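Local coordinates for protein glutamate--tRNA ligase (Elizabethkingia anophelis, PDB 6B1Z) that attaches glutamate to its cognate tRNA in an ATP-dependent reaction, as a class I aminoacyl-tRNA synthetase, at residues R101-E104 against Q105-T109; Y140-R143 against N144-R147; V191-N194 against T195-D198; H239-L242 against Y243-M246. All coordinates share one frame; numbering follows the deposited sequence.

Interaction 1: residues R101-E104 against Q105-T109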
ATOM      1  N   ARG A 101      -6.980  32.062  15.373  1.00 23.74           N
ATOM      2  CA  ARG A 101      -7.425  33.185  14.554  1.00 22.15           C
ATOM      3  C   ARG A 101      -8.737  32.857  13.848  1.00 25.14           C
ATOM      4  O   ARG A 101      -9.679  33.661  13.860  1.00 24.24           O
ATOM      5  CB  ARG A 101      -6.316  33.536  13.551  1.00 31.82           C
ATOM      6  CG  ARG A 101      -6.646  34.605  12.523  1.00 40.85           C
ATOM      7  CD  ARG A 101      -5.365  35.230  11.936  1.00 45.96           C
ATOM      8  NE  ARG A 101      -4.759  34.442  10.862  1.00 46.68           N
ATOM      9  CZ  ARG A 101      -3.578  33.830  10.944  1.00 56.43           C
ATOM     10  NH1 ARG A 101      -2.850  33.909  12.054  1.00 56.95           N
ATOM     11  NH2 ARG A 101      -3.117  33.142   9.906  1.00 52.47           N
ATOM     12  N   TYR A 102      -8.827  31.660  13.260  1.00 21.23           N
ATOM     13  CA  TYR A 102     -10.011  31.302  12.491  1.00 20.68           C
ATOM     14  C   TYR A 102     -11.150  30.815  13.364  1.00 23.47           C
ATOM     15  O   TYR A 102     -12.316  30.939  12.964  1.00 20.21           O
ATOM     16  CB  TYR A 102      -9.629  30.281  11.421  1.00 21.74           C
ATOM     17  CG  TYR A 102      -8.749  30.938  10.384  1.00 18.36           C
ATOM     18  CD1 TYR A 102      -9.150  32.109   9.759  1.00 23.65           C
ATOM     19  CD2 TYR A 102      -7.493  30.430  10.079  1.00 22.19           C
ATOM     20  CE1 TYR A 102      -8.350  32.734   8.828  1.00 24.38           C
ATOM     21  CE2 TYR A 102      -6.688  31.047   9.145  1.00 26.66           C
ATOM     22  CZ  TYR A 102      -7.124  32.194   8.522  1.00 28.47           C
ATOM     23  OH  TYR A 102      -6.321  32.815   7.594  1.00 31.45           O
ATOM     24  N   THR A 103     -10.854  30.303  14.557  1.00 20.33           N
ATOM     25  CA  THR A 103     -11.920  30.054  15.522  1.00 22.20           C
ATOM     26  C   THR A 103     -12.624  31.358  15.898  1.00 21.10           C
ATOM     27  O   THR A 103     -13.859  31.421  15.935  1.00 22.03           O
ATOM     28  CB  THR A 103     -11.343  29.357  16.755  1.00 21.72           C
ATOM     29  OG1 THR A 103     -10.895  28.049  16.391  1.00 21.71           O
ATOM     30  CG2 THR A 103     -12.387  29.233  17.852  1.00 22.89           C
ATOM     31  N   GLU A 104     -11.851  32.418  16.161  1.00 20.50           N
ATOM     32  CA  GLU A 104     -12.453  33.719  16.447  1.00 21.24           C
ATOM     33  C   GLU A 104     -13.312  34.189  15.275  1.00 24.45           C
ATOM     34  O   GLU A 104     -14.410  34.732  15.477  1.00 22.95           O
ATOM     35  CB  GLU A 104     -11.361  34.745  16.773  1.00 25.18           C
ATOM     36  CG  GLU A 104     -11.908  36.132  17.097  1.00 39.08           C
ATOM     37  CD  GLU A 104     -10.825  37.194  17.186  1.00 62.71           C
ATOM     38  OE1 GLU A 104      -9.632  36.846  17.055  1.00 67.45           O
ATOM     39  OE2 GLU A 104     -11.174  38.379  17.383  1.00 67.79           O
ATOM     40  N   GLN A 105     -12.844  33.957  14.043  1.00 22.53           N
ATOM     41  CA  GLN A 105     -13.590  34.399  12.866  1.00 19.94           C
ATOM     42  C   GLN A 105     -14.925  33.672  12.751  1.00 20.49           C
ATOM     43  O   GLN A 105     -15.977  34.308  12.589  1.00 21.39           O
ATOM     44  CB  GLN A 105     -12.759  34.199  11.598  1.00 22.07           C
ATOM     45  CG  GLN A 105     -13.451  34.726  10.347  1.00 23.15           C
ATOM     46  CD  GLN A 105     -12.679  34.467   9.076  1.00 25.17           C
ATOM     47  OE1 GLN A 105     -11.445  34.524   9.057  1.00 24.27           O
ATOM     48  NE2 GLN A 105     -13.401  34.188   7.994  1.00 23.35           N
ATOM     49  N   ILE A 106     -14.914  32.340  12.847  1.00 20.24           N
ATOM     50  CA  ILE A 106     -16.161  31.611  12.629  1.00 20.58           C
ATOM     51  C   ILE A 106     -17.163  31.863  13.751  1.00 20.06           C
ATOM     52  O   ILE A 106     -18.379  31.753  13.523  1.00 18.98           O
ATOM     53  CB  ILE A 106     -15.921  30.095  12.438  1.00 17.93           C
ATOM     54  CG1 ILE A 106     -17.131  29.483  11.693  1.00 16.35           C
ATOM     55  CG2 ILE A 106     -15.667  29.394  13.787  1.00 17.46           C
ATOM     56  CD1 ILE A 106     -16.971  28.037  11.326  1.00 18.30           C
ATOM     57  N   LEU A 107     -16.701  32.219  14.953  1.00 20.37           N
ATOM     58  CA  LEU A 107     -17.627  32.517  16.040  1.00 20.62           C
ATOM     59  C   LEU A 107     -18.381  33.820  15.820  1.00 25.64           C
ATOM     60  O   LEU A 107     -19.362  34.071  16.529  1.00 27.63           O
ATOM     61  CB  LEU A 107     -16.882  32.567  17.380  1.00 23.10           C
ATOM     62  CG  LEU A 107     -16.480  31.206  17.954  1.00 24.63           C
ATOM     63  CD1 LEU A 107     -15.604  31.401  19.192  1.00 26.22           C
ATOM     64  CD2 LEU A 107     -17.720  30.371  18.275  1.00 24.67           C
ATOM     65  N   LYS A 108     -17.957  34.646  14.862  1.00 21.37           N
ATOM     66  CA  LYS A 108     -18.728  35.837  14.516  1.00 24.33           C
ATOM     67  C   LYS A 108     -19.875  35.543  13.557  1.00 24.82           C
ATOM     68  O   LYS A 108     -20.698  36.438  13.314  1.00 28.49           O
ATOM     69  CB  LYS A 108     -17.807  36.890  13.912  1.00 23.74           C
ATOM     70  CG  LYS A 108     -16.817  37.439  14.917  1.00 29.12           C
ATOM     71  CD  LYS A 108     -15.730  38.252  14.249  1.00 32.77           C
ATOM     72  CE  LYS A 108     -14.673  38.660  15.262  1.00 40.11           C
ATOM     73  NZ  LYS A 108     -13.501  39.325  14.629  1.00 48.15           N
ATOM     74  N   THR A 109     -19.958  34.328  13.026  1.00 24.30           N
ATOM     75  CA  THR A 109     -20.982  33.922  12.072  1.00 22.93           C
ATOM     76  C   THR A 109     -22.113  33.181  12.780  1.00 22.35           C
ATOM     77  O   THR A 109     -22.009  32.794  13.944  1.00 24.52           O
ATOM     78  CB  THR A 109     -20.404  33.013  10.975  1.00 23.47           C
ATOM     79  OG1 THR A 109     -20.231  31.681  11.477  1.00 19.38           O
ATOM     80  CG2 THR A 109     -19.058  33.515  10.469  1.00 21.62           C
TER

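Interaction 2: residues Y140-R143 against N144-R147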
ATOM      1  N   TYR A 140     -30.182  19.577  14.104  1.00 18.07           N
ATOM      2  CA  TYR A 140     -31.249  20.560  14.265  1.00 17.58           C
ATOM      3  C   TYR A 140     -32.360  20.039  15.173  1.00 24.32           C
ATOM      4  O   TYR A 140     -32.919  20.796  15.974  1.00 24.16           O
ATOM      5  CB  TYR A 140     -31.812  20.947  12.896  1.00 16.87           C
ATOM      6  CG  TYR A 140     -32.757  22.121  12.976  1.00 22.47           C
ATOM      7  CD1 TYR A 140     -34.081  21.936  13.350  1.00 25.24           C
ATOM      8  CD2 TYR A 140     -32.321  23.416  12.701  1.00 23.53           C
ATOM      9  CE1 TYR A 140     -34.946  22.997  13.440  1.00 26.04           C
ATOM     10  CE2 TYR A 140     -33.183  24.491  12.798  1.00 24.29           C
ATOM     11  CZ  TYR A 140     -34.496  24.268  13.160  1.00 24.76           C
ATOM     12  OH  TYR A 140     -35.390  25.318  13.262  1.00 30.21           O
ATOM     13  N   GLU A 141     -32.688  18.749  15.061  1.00 21.50           N
ATOM     14  CA  GLU A 141     -33.791  18.159  15.820  1.00 23.06           C
ATOM     15  C   GLU A 141     -33.508  18.066  17.313  1.00 25.15           C
ATOM     16  O   GLU A 141     -34.443  18.173  18.122  1.00 28.44           O
ATOM     17  CB  GLU A 141     -34.090  16.763  15.285  1.00 26.51           C
ATOM     18  CG  GLU A 141     -34.768  16.749  13.927  1.00 30.44           C
ATOM     19  CD  GLU A 141     -35.009  15.336  13.426  1.00 48.33           C
ATOM     20  OE1 GLU A 141     -34.181  14.439  13.723  1.00 52.77           O
ATOM     21  OE2 GLU A 141     -36.028  15.124  12.736  1.00 58.81           O
ATOM     22  N   THR A 142     -32.253  17.829  17.702  1.00 18.84           N
ATOM     23  CA  THR A 142     -31.911  17.562  19.094  1.00 20.02           C
ATOM     24  C   THR A 142     -31.217  18.724  19.789  1.00 19.08           C
ATOM     25  O   THR A 142     -31.113  18.712  21.022  1.00 20.57           O
ATOM     26  CB  THR A 142     -31.010  16.314  19.216  1.00 21.68           C
ATOM     27  OG1 THR A 142     -29.800  16.500  18.460  1.00 18.53           O
ATOM     28  CG2 THR A 142     -31.712  15.061  18.693  1.00 20.54           C
ATOM     29  N   ARG A 143     -30.723  19.720  19.046  1.00 20.81           N
ATOM     30  CA  ARG A 143     -29.868  20.691  19.720  1.00 19.39           C
ATOM     31  C   ARG A 143     -30.638  21.497  20.762  1.00 19.25           C
ATOM     32  O   ARG A 143     -30.060  21.906  21.772  1.00 22.17           O
ATOM     33  CB  ARG A 143     -29.174  21.608  18.706  1.00 22.84           C
ATOM     34  CG  ARG A 143     -30.068  22.607  18.029  1.00 20.20           C
ATOM     35  CD  ARG A 143     -29.230  23.617  17.233  1.00 21.46           C
ATOM     36  NE  ARG A 143     -28.696  23.078  15.987  1.00 20.00           N
ATOM     37  CZ  ARG A 143     -28.985  23.558  14.778  1.00 20.03           C
ATOM     38  NH1 ARG A 143     -29.823  24.592  14.650  1.00 21.23           N
ATOM     39  NH2 ARG A 143     -28.433  23.013  13.695  1.00 17.25           N
ATOM     40  N   ASN A 144     -31.949  21.685  20.580  1.00 22.45           N
ATOM     41  CA  ASN A 144     -32.667  22.525  21.527  1.00 25.36           C
ATOM     42  C   ASN A 144     -32.969  21.844  22.853  1.00 28.30           C
ATOM     43  O   ASN A 144     -33.384  22.532  23.793  1.00 29.60           O
ATOM     44  CB  ASN A 144     -33.957  23.047  20.894  1.00 26.04           C
ATOM     45  CG  ASN A 144     -33.687  24.150  19.894  1.00 38.76           C
ATOM     46  OD1 ASN A 144     -33.905  23.985  18.695  1.00 57.39           O
ATOM     47  ND2 ASN A 144     -33.189  25.279  20.383  1.00 44.48           N
ATOM     48  N   ARG A 145     -32.761  20.534  22.991  1.00 22.41           N
ATOM     49  CA  ARG A 145     -32.941  19.898  24.289  0.72 27.80           C
ATOM     50  C   ARG A 145     -31.623  19.486  24.929  1.00 27.40           C
ATOM     51  O   ARG A 145     -31.629  18.806  25.960  1.00 29.97           O
ATOM     52  CB  ARG A 145     -33.887  18.701  24.189  0.72 31.71           C
ATOM     53  CG  ARG A 145     -33.444  17.532  23.332  0.72 33.99           C
ATOM     54  CD  ARG A 145     -34.581  16.507  23.348  0.72 43.54           C
ATOM     55  NE  ARG A 145     -34.563  15.555  22.242  0.72 52.40           N
ATOM     56  CZ  ARG A 145     -34.517  14.234  22.393  0.72 51.62           C
ATOM     57  NH1 ARG A 145     -34.478  13.701  23.610  0.72 45.57           N
ATOM     58  NH2 ARG A 145     -34.517  13.445  21.328  0.72 51.16           N
ATOM     59  N   LEU A 146     -30.500  19.908  24.365  1.00 23.01           N
ATOM     60  CA  LEU A 146     -29.199  19.670  24.963  1.00 22.89           C
ATOM     61  C   LEU A 146     -28.710  20.980  25.589  1.00 26.06           C
ATOM     62  O   LEU A 146     -29.509  21.897  25.834  1.00 25.90           O
ATOM     63  CB  LEU A 146     -28.274  19.080  23.894  1.00 21.27           C
ATOM     64  CG  LEU A 146     -28.697  17.639  23.558  1.00 22.56           C
ATOM     65  CD1 LEU A 146     -28.064  17.151  22.262  1.00 25.56           C
ATOM     66  CD2 LEU A 146     -28.366  16.699  24.717  1.00 28.53           C
ATOM     67  N   ARG A 147     -27.413  21.072  25.885  1.00 21.58           N
ATOM     68  CA  ARG A 147     -26.876  22.187  26.668  1.00 23.43           C
ATOM     69  C   ARG A 147     -25.861  22.951  25.825  1.00 22.17           C
ATOM     70  O   ARG A 147     -24.685  22.582  25.765  1.00 21.18           O
ATOM     71  CB  ARG A 147     -26.269  21.687  27.976  1.00 24.18           C
ATOM     72  CG  ARG A 147     -27.343  21.201  28.978  1.00 25.70           C
ATOM     73  CD  ARG A 147     -26.775  20.671  30.314  1.00 25.76           C
ATOM     74  NE  ARG A 147     -25.811  21.585  30.922  1.00 30.02           N
ATOM     75  CZ  ARG A 147     -26.134  22.704  31.564  1.00 42.74           C
ATOM     76  NH1 ARG A 147     -27.406  23.062  31.684  1.00 38.27           N
ATOM     77  NH2 ARG A 147     -25.178  23.465  32.083  1.00 44.95           N
TER
HETATM   78  O   HOH W   1     -33.848  21.128  18.474  1.00 32.20           O
HETATM   79  O   HOH W   2     -36.125  24.890  16.329  1.00 46.06           O
HETATM   80  O   HOH W   3     -33.040  23.997  16.306  1.00 49.91           O
HETATM   81  O   HOH W   4     -35.440  16.007  19.988  0.86 36.41           O

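Interaction 3: residues V191-N194 against T195-D198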
ATOM      1  N   VAL A 191     -27.501  16.939  -1.297  1.00 16.84           N
ATOM      2  CA  VAL A 191     -27.669  16.494   0.091  0.54 18.31           C
ATOM      3  C   VAL A 191     -28.509  17.538   0.823  1.00 17.83           C
ATOM      4  O   VAL A 191     -28.188  18.727   0.735  1.00 17.95           O
ATOM      5  CB  VAL A 191     -26.296  16.353   0.787  0.54 20.88           C
ATOM      6  CG1 VAL A 191     -26.424  16.133   2.312  0.54 16.95           C
ATOM      7  CG2 VAL A 191     -25.440  15.264   0.121  0.54 19.00           C
ATOM      8  N   ASN A 192     -29.522  17.120   1.577  1.00 15.78           N
ATOM      9  CA  ASN A 192     -30.241  18.046   2.440  1.00 15.13           C
ATOM     10  C   ASN A 192     -29.560  18.105   3.803  1.00 16.85           C
ATOM     11  O   ASN A 192     -29.239  17.068   4.398  1.00 15.44           O
ATOM     12  CB  ASN A 192     -31.712  17.624   2.582  1.00 14.37           C
ATOM     13  CG  ASN A 192     -32.572  18.719   3.209  1.00 14.17           C
ATOM     14  OD1 ASN A 192     -32.394  19.068   4.375  1.00 15.28           O
ATOM     15  ND2 ASN A 192     -33.496  19.268   2.427  1.00 16.61           N
ATOM     16  N   THR A 193     -29.358  19.325   4.313  1.00 14.06           N
ATOM     17  CA  THR A 193     -28.718  19.484   5.614  1.00 13.66           C
ATOM     18  C   THR A 193     -29.481  18.810   6.754  1.00 13.09           C
ATOM     19  O   THR A 193     -28.890  18.545   7.805  1.00 15.25           O
ATOM     20  CB  THR A 193     -28.517  20.972   5.932  1.00 12.49           C
ATOM     21  OG1 THR A 193     -29.763  21.679   5.830  1.00 13.51           O
ATOM     22  CG2 THR A 193     -27.546  21.574   4.961  1.00 15.14           C
ATOM     23  N   ASN A 194     -30.780  18.539   6.581  1.00 14.87           N
ATOM     24  CA  ASN A 194     -31.494  17.815   7.624  1.00 13.63           C
ATOM     25  C   ASN A 194     -30.940  16.413   7.860  1.00 15.41           C
ATOM     26  O   ASN A 194     -31.229  15.818   8.905  1.00 17.29           O
ATOM     27  CB  ASN A 194     -32.980  17.699   7.274  1.00 14.01           C
ATOM     28  CG  ASN A 194     -33.731  19.006   7.395  1.00 15.81           C
ATOM     29  OD1 ASN A 194     -33.239  19.983   7.950  1.00 16.33           O
ATOM     30  ND2 ASN A 194     -34.954  19.020   6.874  1.00 17.09           N
ATOM     31  N   THR A 195     -30.185  15.859   6.913  1.00 14.99           N
ATOM     32  CA  THR A 195     -29.552  14.559   7.103  1.00 16.09           C
ATOM     33  C   THR A 195     -28.187  14.658   7.774  1.00 15.96           C
ATOM     34  O   THR A 195     -27.549  13.619   8.005  1.00 18.44           O
ATOM     35  CB  THR A 195     -29.388  13.826   5.754  1.00 17.55           C
ATOM     36  OG1 THR A 195     -28.390  14.479   4.958  1.00 17.61           O
ATOM     37  CG2 THR A 195     -30.711  13.758   4.973  1.00 19.11           C
ATOM     38  N   LEU A 196     -27.718  15.866   8.081  1.00 14.69           N
ATOM     39  CA  LEU A 196     -26.360  16.098   8.555  1.00 13.77           C
ATOM     40  C   LEU A 196     -26.374  16.570  10.005  1.00 15.00           C
ATOM     41  O   LEU A 196     -27.405  16.990  10.541  1.00 16.85           O
ATOM     42  CB  LEU A 196     -25.658  17.121   7.659  1.00 14.54           C
ATOM     43  CG  LEU A 196     -25.664  16.789   6.162  1.00 17.90           C
ATOM     44  CD1 LEU A 196     -25.027  17.923   5.372  1.00 18.55           C
ATOM     45  CD2 LEU A 196     -24.955  15.440   5.892  1.00 17.29           C
ATOM     46  N   ASP A 197     -25.210  16.520  10.658  1.00 16.71           N
ATOM     47  CA  ASP A 197     -25.090  16.765  12.090  0.52 15.19           C
ATOM     48  C   ASP A 197     -24.293  18.030  12.374  1.00 16.71           C
ATOM     49  O   ASP A 197     -23.514  18.505  11.532  1.00 19.05           O
ATOM     50  CB  ASP A 197     -24.409  15.589  12.799  0.52 17.57           C
ATOM     51  CG  ASP A 197     -25.095  14.272  12.535  0.52 20.86           C
ATOM     52  OD1 ASP A 197     -26.290  14.289  12.189  0.52 24.57           O
ATOM     53  OD2 ASP A 197     -24.439  13.218  12.680  0.52 29.16           O
ATOM     54  N   ASP A 198     -24.471  18.547  13.593  1.00 15.15           N
ATOM     55  CA  ASP A 198     -23.752  19.720  14.094  1.00 14.46           C
ATOM     56  C   ASP A 198     -22.360  19.291  14.576  1.00 18.44           C
ATOM     57  O   ASP A 198     -22.078  19.237  15.778  1.00 17.09           O
ATOM     58  CB  ASP A 198     -24.514  20.363  15.253  1.00 15.07           C
ATOM     59  CG  ASP A 198     -25.854  20.998  14.853  1.00 17.49           C
ATOM     60  OD1 ASP A 198     -26.158  21.136  13.654  1.00 17.49           O
ATOM     61  OD2 ASP A 198     -26.595  21.358  15.798  1.00 18.58           O
TER

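Interaction 4: residues H239-L242 against Y243-M246. With EDO (1,2-ethanediol), chain V.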
ATOM      1  N   HIS A 239     -17.860  20.288   4.655  1.00 14.10           N
ATOM      2  CA  HIS A 239     -16.645  21.012   4.296  1.00 13.83           C
ATOM      3  C   HIS A 239     -16.950  22.185   3.385  1.00 15.34           C
ATOM      4  O   HIS A 239     -16.408  23.283   3.580  1.00 14.10           O
ATOM      5  CB  HIS A 239     -15.650  20.049   3.656  1.00 15.01           C
ATOM      6  CG  HIS A 239     -15.247  18.952   4.584  1.00 18.14           C
ATOM      7  ND1 HIS A 239     -14.746  17.736   4.154  1.00 18.76           N
ATOM      8  CD2 HIS A 239     -15.307  18.878   5.935  1.00 15.96           C
ATOM      9  CE1 HIS A 239     -14.497  16.973   5.205  1.00 17.35           C
ATOM     10  NE2 HIS A 239     -14.808  17.648   6.298  1.00 16.63           N
ATOM     11  N   VAL A 240     -17.820  21.979   2.394  1.00 15.52           N
ATOM     12  CA  VAL A 240     -18.212  23.070   1.507  1.00 16.35           C
ATOM     13  C   VAL A 240     -18.903  24.174   2.298  1.00 16.31           C
ATOM     14  O   VAL A 240     -18.633  25.361   2.087  1.00 15.52           O
ATOM     15  CB  VAL A 240     -19.085  22.521   0.360  1.00 18.79           C
ATOM     16  CG1 VAL A 240     -19.793  23.642  -0.399  1.00 28.32           C
ATOM     17  CG2 VAL A 240     -18.208  21.693  -0.581  1.00 18.50           C
ATOM     18  N   LEU A 241     -19.736  23.804   3.278  1.00 15.85           N
ATOM     19  CA  LEU A 241     -20.397  24.808   4.109  1.00 15.48           C
ATOM     20  C   LEU A 241     -19.401  25.555   4.990  1.00 15.31           C
ATOM     21  O   LEU A 241     -19.605  26.745   5.285  1.00 16.54           O
ATOM     22  CB  LEU A 241     -21.491  24.153   4.967  1.00 14.31           C
ATOM     23  CG  LEU A 241     -22.763  23.800   4.204  1.00 15.54           C
ATOM     24  CD1 LEU A 241     -23.597  22.829   5.062  1.00 16.91           C
ATOM     25  CD2 LEU A 241     -23.544  25.084   3.907  1.00 17.53           C
ATOM     26  N   LEU A 242     -18.323  24.886   5.433  1.00 14.19           N
ATOM     27  CA  LEU A 242     -17.316  25.589   6.220  1.00 13.73           C
ATOM     28  C   LEU A 242     -16.596  26.644   5.388  1.00 14.19           C
ATOM     29  O   LEU A 242     -16.336  27.746   5.883  1.00 15.25           O
ATOM     30  CB  LEU A 242     -16.317  24.591   6.813  1.00 13.83           C
ATOM     31  CG  LEU A 242     -16.896  23.785   7.986  1.00 14.74           C
ATOM     32  CD1 LEU A 242     -15.925  22.648   8.347  1.00 16.69           C
ATOM     33  CD2 LEU A 242     -17.175  24.653   9.231  1.00 18.08           C
ATOM     34  N   TYR A 243     -16.254  26.332   4.132  1.00 15.98           N
ATOM     35  CA  TYR A 243     -15.642  27.356   3.282  1.00 16.26           C
ATOM     36  C   TYR A 243     -16.586  28.538   3.127  1.00 15.95           C
ATOM     37  O   TYR A 243     -16.166  29.691   3.252  1.00 17.62           O
ATOM     38  CB  TYR A 243     -15.257  26.798   1.907  1.00 15.54           C
ATOM     39  CG  TYR A 243     -14.022  25.932   1.935  1.00 14.15           C
ATOM     40  CD1 TYR A 243     -12.762  26.498   1.989  1.00 16.97           C
ATOM     41  CD2 TYR A 243     -14.126  24.550   1.905  1.00 15.29           C
ATOM     42  CE1 TYR A 243     -11.628  25.706   2.029  1.00 20.05           C
ATOM     43  CE2 TYR A 243     -12.994  23.743   1.949  1.00 16.28           C
ATOM     44  CZ  TYR A 243     -11.754  24.337   2.012  1.00 21.11           C
ATOM     45  OH  TYR A 243     -10.627  23.553   2.038  1.00 20.23           O
ATOM     46  N   GLU A 244     -17.875  28.266   2.928  1.00 15.58           N
ATOM     47  CA  GLU A 244     -18.855  29.346   2.851  1.00 15.01           C
ATOM     48  C   GLU A 244     -18.881  30.165   4.138  1.00 17.87           C
ATOM     49  O   GLU A 244     -18.906  31.406   4.100  1.00 18.10           O
ATOM     50  CB  GLU A 244     -20.235  28.766   2.550  1.00 15.27           C
ATOM     51  CG  GLU A 244     -21.332  29.820   2.465  1.00 19.30           C
ATOM     52  CD  GLU A 244     -22.695  29.211   2.204  1.00 27.70           C
ATOM     53  OE1 GLU A 244     -22.773  28.157   1.547  1.00 25.82           O
ATOM     54  OE2 GLU A 244     -23.697  29.788   2.667  1.00 35.05           O
ATOM     55  N   ALA A 245     -18.883  29.493   5.292  1.00 15.03           N
ATOM     56  CA  ALA A 245     -18.934  30.198   6.571  1.00 15.48           C
ATOM     57  C   ALA A 245     -17.753  31.151   6.729  1.00 17.30           C
ATOM     58  O   ALA A 245     -17.896  32.238   7.311  1.00 19.96           O
ATOM     59  CB  ALA A 245     -18.977  29.191   7.728  1.00 18.20           C
ATOM     60  N   MET A 246     -16.604  30.789   6.169  1.00 17.59           N
ATOM     61  CA  MET A 246     -15.385  31.567   6.306  1.00 16.29           C
ATOM     62  C   MET A 246     -15.233  32.625   5.224  1.00 17.46           C
ATOM     63  O   MET A 246     -14.273  33.410   5.275  1.00 19.73           O
ATOM     64  CB  MET A 246     -14.168  30.639   6.284  1.00 15.78           C
ATOM     65  CG  MET A 246     -14.182  29.567   7.398  1.00 17.30           C
ATOM     66  SD  MET A 246     -14.259  30.233   9.072  1.00 18.74           S
ATOM     67  CE  MET A 246     -12.575  30.850   9.255  1.00 17.13           C
TER
HETATM   68  C1  EDO V 621     -10.932  19.295   3.920  1.00 48.76           C
HETATM   69  O1  EDO V 621     -11.891  18.922   4.912  1.00 41.04           O
HETATM   70  C2  EDO V 621     -11.652  19.959   2.760  1.00 35.50           C
HETATM   71  O2  EDO V 621     -10.778  20.911   2.139  1.00 22.38           O

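Interaction 1: residues R101-E104 against Q105-T109
Arg101 meets Gln105 through the backbone, its O accepting from Gln105 N at 3.2 Å in the first of three successive i to i+4 bonds. Tyr102 adds a side-chain contact one turn on: its ring runs beside the Gln105 chain, both pointing the same way, and Gln105 OE1 lies in the plane of the ring at its edge, 3.4 Å from Tyr102 CD1, a placement that the slightly positive ring hydrogens would favour. Ring and amide planes are 69° apart. Tyr102 O meanwhile takes Ile106 N at 3.0 Å. These are the last turns of helix 96-106 in the catalytic domain, and the chain leaves them through a type I turn from Ile106 to Thr109, where Ile106 O accepts from both N and OG1 of Thr109. Thr103 sends OG1 back to Tyr99 O, while its methyl CG2, anti to the backbone N, lies alongside Leu107 and approaches Leu107 CD1 at 4.1 Å. Thr103 O receives Leu107 N. Glu104 and Lys108, both extended and exposed, cross at a slant; Glu104 OE2 and Lys108 NZ form a long salt bridge of 3.7 Å.

Interaction 2: residues Y140-R143 against N144-R147
The backbone from Thr142 to Leu146 coils through two overlapping i to i+3 bonds, Arg145 N to Thr142 O at 3.1 Å and a weak one from Leu146 N to Arg143 O at 3.3 Å. The first donor stands above the carbonyl plane of Thr142, 52° out of it. On one flank, in the conformer of Arg145 described here, CG sits between the backbone N and the carbonyl carbon (chi1 64°), and the chain runs straight from there to NE. This leaves NH2 loosely placed, 4.2 Å from the methyl CG2 of Thr142, a tentative contact beside the firm backbone bond. On the other flank, a water accepts from Asn144 N at 2.9 Å and lies near both Tyr140 O and Asn144 OD1. A second water sits over the centre of the Tyr140 ring, 3.4 Å above its plane; its very short approach to Asn144 OD1 is doubtful. Arg143 runs beside Asn144, its guanidinium plane 61° from the amide; the group carries Tyr140 CA over one face, and Asp198 is its salt-bridge partner. Leu146 lies against Thr142 O, CD1 3.6 Å from it, and touches Ile125 of helix 119-131. The backbone angles of the middle residues make this a pair of overlapping type I-like beta turns, Thr142 to Arg145 and Arg143 to Leu146, in the connection between helices 119-131 and 154-162.

Interaction 3: residues V191-N194 against T195-D198
Two donors from a single residue converge on one carbonyl: Asn192 O accepts from both OG1 and N of Thr195. The hydroxyl comes nearly along the C=O axis at 2.8 Å from Asn192 O, whereas the amide approaches from above the carbonyl plane, 43° out of it, so the two occupy different directions around the oxygen. Asn192 also opens an Asx turn, its OD1 accepting in the amide plane, on a lone pair, from Asn194 N at 2.8 Å. Asn192 thus holds the following turn with both its backbone and its side-chain oxygen, as strand 187-192, one arm of the hairpin with strand 178-183, gives way to a short 3-10 turn. The opposite end of the same amide, ND2, bonds to Asp176, which fixes how the group is rotated. In Thr195, OG1 takes the position between the backbone N and the carbonyl carbon (chi1 70°), which aims it back at Asn192. In the conformer of Val191 described, its side chain and that of Leu196 cross at about a right angle, with Val191 CG1 lying 3.8 Å from Leu196 CD1. Thr193 turns its own hydroxyl to Pro174 O, and Leu196 touches Ala237 of helix 236-246. The turn goes on through the backbone, where Leu196 N stands above the carbonyl plane of Thr193, 62° out of it and 2.9 Å from Thr193 O.

Interaction 4: residues H239-L242 against Y243-M246
His239 and Tyr243, one helical turn apart, present different surfaces to a single molecule of 1,2-ethanediol. The imidazole offers a face: the diol O1 stands 3.1 Å above the His239 ring plane, over its centre. The tyrosine meets the other end with its edge, Tyr243 OH donating to the diol O2 at 2.6 Å with that oxygen in the plane of the phenol. The diol, probably from the crystallisation liquor, is also bonded to Asp218. Both imidazole nitrogens have hydrogen-bond partners in the protein, ND1 with Arg228 and NE2 with His211, which would fix the ring's rotation. Tyr243 has CG anti to its carbonyl carbon (chi1 -75°), and the ring consequently leans back along the helix until CD2 lies 3.1 Å from His239 O, the same oxygen that accepts from Tyr243 N.

On another side of the helix, Leu241 and Glu244 run side by side and point the same way, Leu241 CD2 standing 4.0 Å from Glu244 OE1. The carboxylate charge is answered by Arg177 in a salt bridge. Ala245 N completes a 2.8 Å bond to Leu241 O. Met246 CG lies 3.2 Å from Leu242 O; the bends at chi2 and chi3 beyond it turn the sulfur and CE toward helix 96-106. Backbone i to i+4 bonds run through the segment, which belongs to helix 236-246, the helical link of a beta-alpha-beta unit with strands 225-229 and 252-256 in the catalytic domain.

Overall arrangement
Four local contacts follow one another along the catalytic domain without nesting or crossing, and each closes only a turn of chain. Interaction 1 ends helix 96-106; interaction 2 coils the connection between helices 119-131 and 154-162; interaction 3 turns the chain out of strand 187-192; interaction 4 runs along helix 236-246. Space then joins what sequence separates. Interactions 1 and 4, centres 12 Å apart, pack where Tyr102 and Ile106 meet Met246. Interactions 2 and 3 are joined by the salt bridge from Arg143 NE to Asp198 OD2 at 2.7 Å. Interaction 3 reaches interaction 4 through Thr193 and Leu241, whereas interactions 1 and 2 do not touch.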